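Local structure of beta-galactosidase (Bacteroides thetaiotaomicron, 5MUJ) at residues Tyr47-Pro53 against Gly368-Phe374; Asp61-Val65 against Lys334-Ile338; Gly342-Tyr348 against Ala360-Lys365. The protein is a glycoside hydrolase that binds chain B of the plant pectin rhamnogalacturonan II and probably acts on it as an arabinofuranosidase. Residues are numbered along the deposited sequence.

Contact 1 of 3, residues Tyr47-Pro53 against Gly368-Phe374; sequences YGLAVAP and GRSAVRF
Residues 47-53 and 368-374 run side by side in nearly the same direction, end-to-end vectors 23° apart. Tyr-47 and Gly-48 both face Ile-361 in a classic beta bulge of strand 45-51, and the chain turns a corner at Ala-50; 368-374 is irregular coil. Tyr-47 lies by Arg-369 (CA-CA 4.7 Å), Gly-48 by Ser-370, Leu-49 by Val-372 and Ala-52 by Phe-374.

Polar contacts centre on Ser-370. Its N donates to Tyr-47 O (2.8 Å) and lies over one face of the Tyr-47 ring (chi1 t). Ser-370 OG, with chi1 in t, donates to Leu-49 O (2.7 Å) while accepting from Val-372 N (2.9 Å), an ST turn. Gly-48 has phi/psi of 127/-157°; a CB there would clash with Ser-370 CB. Water 2 bridges Leu-49 N (2.9 Å) and Val-372 O (2.8 Å); water 3 bridges Pro-53 O (2.8 Å) and Arg-373 O (2.7 Å).

Among the apolar contacts, Leu-49 (m, t) sets CD1 over the Phe-374 ring face, 4.2 Å from its centroid, a CH-pi contact, and CB 3.8 Å from Val-372 CG1. Ala-52 CB meets Val-372 CG1 at 3.4 Å, and Pro-53 CD meets the Phe-374 edge at CE1 (3.9 Å).

Backbone atoms, the Ser-370 hydroxyl and waters make the polar bonds and apolar side chains fill in beside them, so the coil follows 47-53 without strand pairing.

Contact 2 of 3, residues Asp61-Val65 against Lys334-Ile338; sequences DCPTV and KSYVI. With RAM (alpha-L-rhamnopyranose), chain B.
The glycan pocket opens at one end of this buried contact, where Lys-334 NZ donates to O3 of the rhamnose (2.6 Å) and also forms a salt bridge with Asp-61 OD2 (2.9 Å). Lys-334, phi +85°, reaches there with chi1 m and an otherwise all-trans chain; Asp-61 (chi1 t) shares OD2 with Arg-357, itself bonded to the sugar. Strands 61-65 and 334-338 run parallel at 18°, axes 6.6 Å apart, too far for sheet pairing: they are the innermost strands of the first and last blades of a five-bladed beta-propeller, meeting near its centre. Thr-64 lies opposite Tyr-336 (CA-CA 6.1 Å). The Tyr-336 ring, chi1 -146° and off the wells, turns its face to Thr-64, whose CA is 4.0 Å from the centroid. Val-65 CG1 packs on Ile-338 CG1 at 3.8 Å. Water 4 sits in the gap, 2.8 Å from Pro-63 O and 2.9 Å from Ser-335 O.

Contact 3 of 3, residues Gly342-Tyr348 against Ala360-Lys365; sequences GVVYHFY and AIATSK
Strands 343-348 and 360-363 are antiparallel, axes 4.6 Å apart at 153°. His-346/Ala-362 and Tyr-348/Ala-360 are hydrogen-bonded pairs; Tyr-345/Thr-363 and Phe-347/Ile-361 are non-hydrogen-bonded pairs. The bonds are His-346 N to Ala-362 O (2.8 Å), Ala-362 N to His-346 O (2.9 Å), Tyr-348 N to Ala-360 O (2.9 Å) and Ala-360 N to Tyr-348 O (2.8 Å).

On one face lie Tyr-345, Phe-347, Ile-361 and Thr-363. Both aromatics take chi1 m with chi2 near 80°. Ile-361 (chi1 -40°, chi2 t) places CD1 3.5 Å from Phe-347 CE2 and CG2 over that ring's face; Tyr-345 CD2 meets Thr-363 CG2 at 3.8 Å. Thr-363, chi1 p, donates OG1 to Lys-365 O (2.6 Å).

On the other face, Tyr-348 in p folds its ring back over Ala-360, with Ala-360 CB 4.1 Å from the centroid of the Tyr-348 ring, a CH-pi contact; Tyr-348 OH is hydrogen-bonded to Asp-328. His-346, chi1 t, leads its ring away from Ala-362 to Ser-335.

Past the strand end, Ser-364 (chi1 p) accepts from Val-344 N through OG (2.9 Å), while its N donates to Val-344 O (3.0 Å). Water 5 joins Gly-342 O (2.8 Å) and Ser-364 OG (2.7 Å).

This is the hairpin of the two consecutive strands in the middle of a four-stranded antiparallel propeller blade.

From the N terminus, strand 45-51 comes first but belongs to the last blade, as its outermost strand beside 357-363: the Velcro closure common in beta-propellers. The chain then enters the first blade at 59-68, runs through the others and returns at 331-340, where contact 2 closes a long loop and joins first and last blades. The next two strands form contact 3, a short hairpin closed after contact 2. Both nest inside the loop of contact 1, closed last by the tail beyond 357-363. Contact 3 bonds to both others: Ile-361 O to Tyr-47 N of contact 1 (2.8 Å), Phe-347 N to Tyr-336 O of contact 2 (2.7 Å).

Contact 1 of 3, residues Tyr47-Pro53 against Gly368-Phe374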
loop_
_atom_site.group_PDB
_atom_site.type_symbol
_atom_site.label_atom_id
_atom_site.label_comp_id
_atom_site.label_asym_id
_atom_site.label_seq_id
_atom_site.Cartn_x
_atom_site.Cartn_y
_atom_site.Cartn_z
ATOM N N TYR A 47 6.556 15.065 -10.326
ATOM C CA TYR A 47 5.578 15.507 -11.354
ATOM C C TYR A 47 4.506 16.334 -10.677
ATOM O O TYR A 47 4.147 17.411 -11.131
ATOM C CB TYR A 47 4.967 14.330 -12.033
ATOM C CG TYR A 47 3.890 14.685 -13.012
ATOM C CD1 TYR A 47 4.205 15.088 -14.304
ATOM C CD2 TYR A 47 2.550 14.579 -12.661
ATOM C CE1 TYR A 47 3.216 15.421 -15.204
ATOM C CE2 TYR A 47 1.538 14.916 -13.558
ATOM C CZ TYR A 47 1.890 15.324 -14.840
ATOM O OH TYR A 47 0.921 15.662 -15.763
ATOM N N GLY A 48 3.986 15.795 -9.576
ATOM C CA GLY A 48 3.032 16.454 -8.714
ATOM C C GLY A 48 1.839 15.546 -8.537
ATOM O O GLY A 48 1.942 14.325 -8.745
ATOM N N LEU A 49 0.707 16.129 -8.187
ATOM C CA LEU A 49 -0.457 15.327 -7.814
ATOM C C LEU A 49 -1.038 14.594 -9.010
ATOM O O LEU A 49 -1.054 15.123 -10.159
ATOM C CB LEU A 49 -1.501 16.174 -7.107
ATOM C CG LEU A 49 -1.038 16.763 -5.765
ATOM C CD1 LEU A 49 -1.810 17.997 -5.360
ATOM C CD2 LEU A 49 -1.114 15.714 -4.651
ATOM N N ALA A 50 -1.482 13.374 -8.759
ATOM C CA ALA A 50 -2.145 12.533 -9.743
ATOM C C ALA A 50 -3.654 12.543 -9.469
ATOM O O ALA A 50 -4.483 12.645 -10.372
ATOM C CB ALA A 50 -1.637 11.110 -9.610
ATOM N N VAL A 51 -3.993 12.330 -8.200
ATOM C CA VAL A 51 -5.353 12.307 -7.744
ATOM C C VAL A 51 -5.466 13.098 -6.460
ATOM O O VAL A 51 -4.845 12.720 -5.472
ATOM C CB VAL A 51 -5.885 10.859 -7.554
ATOM C CG1 VAL A 51 -7.394 10.879 -7.325
ATOM C CG2 VAL A 51 -5.619 9.989 -8.789
ATOM N N ALA A 52 -6.288 14.132 -6.443
ATOM C CA ALA A 52 -6.458 15.034 -5.335
ATOM C C ALA A 52 -7.933 15.214 -4.965
ATOM O O ALA A 52 -8.804 15.230 -5.841
ATOM C CB ALA A 52 -5.848 16.375 -5.657
ATOM N N PRO A 53 -8.220 15.342 -3.652
ATOM C CA PRO A 53 -9.559 15.729 -3.215
ATOM C C PRO A 53 -9.920 17.142 -3.656
ATOM O O PRO A 53 -9.029 18.019 -3.709
ATOM C CB PRO A 53 -9.465 15.633 -1.685
ATOM C CG PRO A 53 -8.050 15.944 -1.413
ATOM C CD PRO A 53 -7.276 15.311 -2.520
ATOM N N GLY A 368 7.280 16.587 -17.128
ATOM C CA GLY A 368 6.398 17.734 -16.978
ATOM C C GLY A 368 5.971 17.981 -15.540
ATOM O O GLY A 368 6.650 17.597 -14.596
ATOM N N ARG A 369 4.845 18.665 -15.391
ATOM C CA ARG A 369 4.332 19.092 -14.107
ATOM C C ARG A 369 2.834 18.933 -14.083
ATOM O O ARG A 369 2.164 19.282 -15.036
ATOM C CB ARG A 369 4.682 20.540 -13.776
ATOM C CG ARG A 369 6.139 20.822 -13.457
ATOM C CD ARG A 369 6.653 20.074 -12.237
ATOM N NE ARG A 369 8.105 20.202 -12.159
ATOM C CZ ARG A 369 8.779 21.155 -11.519
ATOM N NH1 ARG A 369 8.165 22.152 -10.881
ATOM N NH2 ARG A 369 10.111 21.123 -11.553
ATOM N N SER A 370 2.314 18.428 -12.967
ATOM C CA SER A 370 0.889 18.250 -12.802
ATOM C C SER A 370 0.191 19.566 -12.767
ATOM O O SER A 370 0.718 20.513 -12.200
ATOM C CB SER A 370 0.573 17.583 -11.436
ATOM O OG SER A 370 -0.800 17.492 -11.345
ATOM N N ALA A 371 -1.020 19.630 -13.338
ATOM C CA ALA A 371 -1.883 20.800 -13.192
ATOM C C ALA A 371 -2.837 20.700 -12.020
ATOM O O ALA A 371 -3.553 21.651 -11.737
ATOM C CB ALA A 371 -2.689 21.048 -14.475
ATOM N N VAL A 372 -2.829 19.562 -11.312
ATOM C CA VAL A 372 -3.721 19.308 -10.171
ATOM C C VAL A 372 -3.180 20.022 -8.949
ATOM O O VAL A 372 -1.977 20.042 -8.732
ATOM C CB VAL A 372 -3.798 17.801 -9.876
ATOM C CG1 VAL A 372 -4.683 17.494 -8.656
ATOM C CG2 VAL A 372 -4.274 17.052 -11.093
ATOM N N ARG A 373 -4.068 20.638 -8.180
ATOM C CA ARG A 373 -3.737 21.271 -6.914
ATOM C C ARG A 373 -4.699 20.765 -5.832
ATOM O O ARG A 373 -5.821 20.357 -6.125
ATOM C CB ARG A 373 -3.891 22.790 -7.032
ATOM C CG ARG A 373 -3.027 23.440 -8.109
ATOM C CD ARG A 373 -1.560 23.507 -7.723
ATOM N NE ARG A 373 -0.750 24.192 -8.740
ATOM C CZ ARG A 373 -0.166 23.633 -9.804
ATOM N NH1 ARG A 373 -0.302 22.335 -10.082
ATOM N NH2 ARG A 373 0.537 24.419 -10.665
ATOM N N PHE A 374 -4.242 20.851 -4.586
ATOM C CA PHE A 374 -5.118 20.717 -3.423
ATOM C C PHE A 374 -6.016 21.968 -3.421
ATOM O O PHE A 374 -5.608 23.036 -3.921
ATOM C CB PHE A 374 -4.345 20.684 -2.081
ATOM C CG PHE A 374 -3.746 19.328 -1.712
ATOM C CD1 PHE A 374 -4.523 18.174 -1.717
ATOM C CD2 PHE A 374 -2.423 19.235 -1.309
ATOM C CE1 PHE A 374 -3.971 16.945 -1.364
ATOM C CE2 PHE A 374 -1.864 18.017 -0.986
ATOM C CZ PHE A 374 -2.645 16.882 -0.992
HETATM O O HOH W 1 -1.972 16.884 -14.417
HETATM O O HOH W 2 0.586 19.048 -8.177
HETATM O O HOH W 3 -8.437 19.697 -5.881
#

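Contact 2 of 3, residues Asp61-Val65 against Lys334-Ile338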
loop_
_atom_site.group_PDB
_atom_site.type_symbol
_atom_site.label_atom_id
_atom_site.label_comp_id
_atom_site.label_asym_id
_atom_site.label_seq_id
_atom_site.Cartn_x
_atom_site.Cartn_y
_atom_site.Cartn_z
ATOM N N ASP A 61 -5.641 8.260 -0.728
ATOM C CA ASP A 61 -4.412 7.529 -0.382
ATOM C C ASP A 61 -4.364 6.157 -1.058
ATOM O O ASP A 61 -5.331 5.736 -1.752
ATOM C CB ASP A 61 -4.402 7.402 1.174
ATOM C CG ASP A 61 -3.054 7.119 1.803
ATOM O OD1 ASP A 61 -2.087 6.680 1.166
ATOM O OD2 ASP A 61 -2.981 7.333 3.029
ATOM N N CYS A 62 -3.252 5.471 -0.875
ATOM C CA CYS A 62 -3.125 4.037 -1.074
ATOM C C CYS A 62 -3.312 3.616 -2.521
ATOM O O CYS A 62 -4.215 2.864 -2.816
ATOM C CB CYS A 62 -4.134 3.257 -0.217
ATOM S SG CYS A 62 -4.075 3.487 1.571
ATOM N N PRO A 63 -2.480 4.171 -3.443
ATOM C CA PRO A 63 -2.511 3.742 -4.805
ATOM C C PRO A 63 -2.064 2.319 -5.086
ATOM O O PRO A 63 -1.047 1.839 -4.530
ATOM C CB PRO A 63 -1.532 4.714 -5.493
ATOM C CG PRO A 63 -0.525 5.006 -4.422
ATOM C CD PRO A 63 -1.373 5.127 -3.195
ATOM N N THR A 64 -2.808 1.660 -5.966
ATOM C CA THR A 64 -2.353 0.441 -6.594
ATOM C C THR A 64 -2.540 0.640 -8.096
ATOM O O THR A 64 -3.661 0.903 -8.547
ATOM C CB THR A 64 -3.150 -0.790 -6.128
ATOM O OG1 THR A 64 -3.222 -0.810 -4.706
ATOM C CG2 THR A 64 -2.505 -2.094 -6.584
ATOM N N VAL A 65 -1.454 0.521 -8.841
ATOM C CA VAL A 65 -1.497 0.795 -10.307
ATOM C C VAL A 65 -1.284 -0.484 -11.084
ATOM O O VAL A 65 -0.381 -1.266 -10.806
ATOM C CB VAL A 65 -0.484 1.867 -10.779
ATOM C CG1 VAL A 65 -0.501 2.015 -12.330
ATOM C CG2 VAL A 65 -0.766 3.206 -10.130
ATOM N N LYS A 334 4.282 6.006 1.260
ATOM C CA LYS A 334 3.489 4.886 0.736
ATOM C C LYS A 334 3.821 4.780 -0.717
ATOM O O LYS A 334 4.061 5.811 -1.331
ATOM C CB LYS A 334 2.007 4.997 1.067
ATOM C CG LYS A 334 1.750 5.297 2.542
ATOM C CD LYS A 334 0.291 5.234 2.859
ATOM C CE LYS A 334 0.045 5.573 4.313
ATOM N NZ LYS A 334 -1.400 5.534 4.606
ATOM N N SER A 335 3.998 3.571 -1.234
ATOM C CA SER A 335 4.535 3.371 -2.597
ATOM C C SER A 335 3.708 2.490 -3.483
ATOM O O SER A 335 3.119 1.487 -3.080
ATOM C CB SER A 335 5.929 2.728 -2.522
ATOM O OG SER A 335 6.819 3.523 -1.761
ATOM N N TYR A 336 3.675 2.888 -4.751
ATOM C CA TYR A 336 3.474 1.956 -5.842
ATOM C C TYR A 336 4.341 2.418 -7.014
ATOM O O TYR A 336 4.326 3.581 -7.358
ATOM C CB TYR A 336 1.998 1.842 -6.232
ATOM C CG TYR A 336 1.655 0.468 -6.682
ATOM C CD1 TYR A 336 1.915 0.048 -7.989
ATOM C CD2 TYR A 336 1.127 -0.488 -5.770
ATOM C CE1 TYR A 336 1.656 -1.240 -8.392
ATOM C CE2 TYR A 336 0.848 -1.776 -6.182
ATOM C CZ TYR A 336 1.110 -2.152 -7.495
ATOM O OH TYR A 336 0.841 -3.421 -7.960
ATOM N N VAL A 337 5.118 1.504 -7.584
ATOM C CA VAL A 337 6.169 1.847 -8.532
ATOM C C VAL A 337 5.965 1.102 -9.865
ATOM O O VAL A 337 5.802 -0.128 -9.917
ATOM C CB VAL A 337 7.571 1.571 -7.939
ATOM C CG1 VAL A 337 8.673 2.145 -8.821
ATOM C CG2 VAL A 337 7.706 2.171 -6.553
ATOM N N ILE A 338 5.969 1.849 -10.961
ATOM C CA ILE A 338 5.826 1.258 -12.267
ATOM C C ILE A 338 7.079 1.640 -13.026
ATOM O O ILE A 338 7.411 2.822 -13.060
ATOM C CB ILE A 338 4.612 1.847 -13.026
ATOM C CG1 ILE A 338 3.291 1.583 -12.288
ATOM C CG2 ILE A 338 4.542 1.289 -14.431
ATOM C CD1 ILE A 338 2.870 0.126 -12.202
HETATM C C1 RAM B . -0.941 6.496 10.259
HETATM C C2 RAM B . -1.535 6.028 8.955
HETATM C C3 RAM B . -1.574 7.217 7.997
HETATM C C4 RAM B . -0.145 7.738 7.839
HETATM C C5 RAM B . 0.584 8.092 9.144
HETATM C C6 RAM B . 2.087 8.193 8.954
HETATM O O2 RAM B . -0.711 4.947 8.441
HETATM O O3 RAM B . -2.136 6.866 6.729
HETATM O O4 RAM B . -0.193 8.945 7.096
HETATM O O5 RAM B . 0.305 7.221 10.269
HETATM O O HOH W 4 0.475 2.335 -2.216
#

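Contact 3 of 3, residues Gly342-Tyr348 against Ala360-Lys365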
loop_
_atom_site.group_PDB
_atom_site.type_symbol
_atom_site.label_atom_id
_atom_site.label_comp_id
_atom_site.label_asym_id
_atom_site.label_seq_id
_atom_site.Cartn_x
_atom_site.Cartn_y
_atom_site.Cartn_z
ATOM N N GLY A 342 11.167 2.682 -20.212
ATOM C CA GLY A 342 12.394 3.336 -19.782
ATOM C C GLY A 342 12.262 4.445 -18.744
ATOM O O GLY A 342 13.224 5.180 -18.504
ATOM N N VAL A 343 11.105 4.543 -18.093
ATOM C CA VAL A 343 10.858 5.580 -17.090
ATOM C C VAL A 343 10.260 4.905 -15.865
ATOM O O VAL A 343 9.374 4.050 -16.018
ATOM C CB VAL A 343 9.909 6.658 -17.645
ATOM C CG1 VAL A 343 9.667 7.775 -16.647
ATOM C CG2 VAL A 343 10.462 7.222 -18.969
ATOM N N VAL A 344 10.749 5.286 -14.678
ATOM C CA VAL A 344 10.196 4.838 -13.392
ATOM C C VAL A 344 9.227 5.864 -12.831
ATOM O O VAL A 344 9.552 7.049 -12.779
ATOM C CB VAL A 344 11.292 4.567 -12.332
ATOM C CG1 VAL A 344 10.650 4.030 -11.043
ATOM C CG2 VAL A 344 12.316 3.587 -12.838
ATOM N N TYR A 345 8.020 5.398 -12.466
ATOM C CA TYR A 345 6.976 6.236 -11.898
ATOM C C TYR A 345 6.738 5.721 -10.479
ATOM O O TYR A 345 6.328 4.574 -10.314
ATOM C CB TYR A 345 5.656 6.142 -12.688
ATOM C CG TYR A 345 5.743 6.500 -14.168
ATOM C CD1 TYR A 345 6.302 5.619 -15.103
ATOM C CD2 TYR A 345 5.223 7.701 -14.636
ATOM C CE1 TYR A 345 6.386 5.966 -16.448
ATOM C CE2 TYR A 345 5.288 8.035 -15.978
ATOM C CZ TYR A 345 5.846 7.159 -16.863
ATOM O OH TYR A 345 5.923 7.479 -18.213
ATOM N N HIS A 346 6.970 6.580 -9.497
ATOM C CA HIS A 346 6.778 6.241 -8.110
ATOM C C HIS A 346 5.557 7.021 -7.609
ATOM O O HIS A 346 5.635 8.228 -7.412
ATOM C CB HIS A 346 8.021 6.569 -7.307
ATOM C CG HIS A 346 8.032 5.967 -5.923
ATOM N ND1 HIS A 346 9.200 5.514 -5.346
ATOM C CD2 HIS A 346 7.065 5.821 -4.963
ATOM C CE1 HIS A 346 8.950 5.066 -4.117
ATOM N NE2 HIS A 346 7.675 5.241 -3.860
ATOM N N PHE A 347 4.435 6.292 -7.413
ATOM C CA PHE A 347 3.216 6.861 -6.874
ATOM C C PHE A 347 3.262 6.851 -5.351
ATOM O O PHE A 347 3.671 5.838 -4.743
ATOM C CB PHE A 347 1.991 6.071 -7.356
ATOM C CG PHE A 347 1.811 6.121 -8.858
ATOM C CD1 PHE A 347 2.544 5.285 -9.689
ATOM C CD2 PHE A 347 0.923 7.025 -9.441
ATOM C CE1 PHE A 347 2.395 5.337 -11.093
ATOM C CE2 PHE A 347 0.788 7.091 -10.837
ATOM C CZ PHE A 347 1.517 6.241 -11.643
ATOM N N TYR A 348 2.870 7.943 -4.721
ATOM C CA TYR A 348 2.960 8.037 -3.252
ATOM C C TYR A 348 1.898 8.938 -2.706
ATOM O O TYR A 348 1.233 9.630 -3.477
ATOM C CB TYR A 348 4.347 8.511 -2.819
ATOM C CG TYR A 348 4.732 9.959 -3.147
ATOM C CD1 TYR A 348 5.283 10.312 -4.407
ATOM C CD2 TYR A 348 4.482 10.978 -2.268
ATOM C CE1 TYR A 348 5.661 11.615 -4.646
ATOM C CE2 TYR A 348 4.836 12.298 -2.520
ATOM C CZ TYR A 348 5.408 12.612 -3.754
ATOM O OH TYR A 348 5.797 13.933 -4.040
ATOM N N ALA A 360 0.433 11.558 -5.297
ATOM C CA ALA A 360 1.375 12.260 -6.221
ATOM C C ALA A 360 2.314 11.280 -6.906
ATOM O O ALA A 360 2.339 10.078 -6.609
ATOM C CB ALA A 360 2.166 13.276 -5.506
ATOM N N ILE A 361 3.065 11.795 -7.880
ATOM C CA ILE A 361 3.991 10.989 -8.640
ATOM C C ILE A 361 5.379 11.604 -8.715
ATOM O O ILE A 361 5.513 12.814 -8.938
ATOM C CB ILE A 361 3.513 10.838 -10.090
ATOM C CG1 ILE A 361 2.015 10.656 -10.107
ATOM C CG2 ILE A 361 4.185 9.651 -10.740
ATOM C CD1 ILE A 361 1.482 10.489 -11.511
ATOM N N ALA A 362 6.406 10.767 -8.617
ATOM C CA ALA A 362 7.777 11.186 -8.914
ATOM C C ALA A 362 8.320 10.273 -10.042
ATOM O O ALA A 362 7.888 9.136 -10.189
ATOM C CB ALA A 362 8.642 11.124 -7.653
ATOM N N THR A 363 9.233 10.795 -10.879
ATOM C CA THR A 363 9.730 10.033 -12.027
ATOM C C THR A 363 11.250 10.062 -12.136
ATOM O O THR A 363 11.895 10.922 -11.567
ATOM C CB THR A 363 9.108 10.540 -13.343
ATOM O OG1 THR A 363 9.396 11.927 -13.491
ATOM C CG2 THR A 363 7.591 10.305 -13.340
ATOM N N SER A 364 11.795 9.097 -12.855
ATOM C CA SER A 364 13.240 8.992 -13.064
ATOM C C SER A 364 13.837 10.059 -14.043
ATOM O O SER A 364 15.031 10.352 -13.952
ATOM C CB SER A 364 13.600 7.621 -13.584
ATOM O OG SER A 364 12.816 7.301 -14.711
ATOM N N LYS A 365 13.043 10.597 -14.977
ATOM C CA LYS A 365 13.441 11.832 -15.669
ATOM C C LYS A 365 12.270 12.802 -15.660
ATOM O O LYS A 365 11.128 12.374 -15.439
ATOM C CB LYS A 365 13.888 11.530 -17.103
ATOM C CG LYS A 365 12.763 11.043 -18.016
ATOM C CD LYS A 365 13.283 10.642 -19.391
ATOM C CE LYS A 365 12.166 10.504 -20.418
ATOM N NZ LYS A 365 12.733 10.439 -21.797
HETATM O O HOH W 5 14.093 7.490 -17.115
#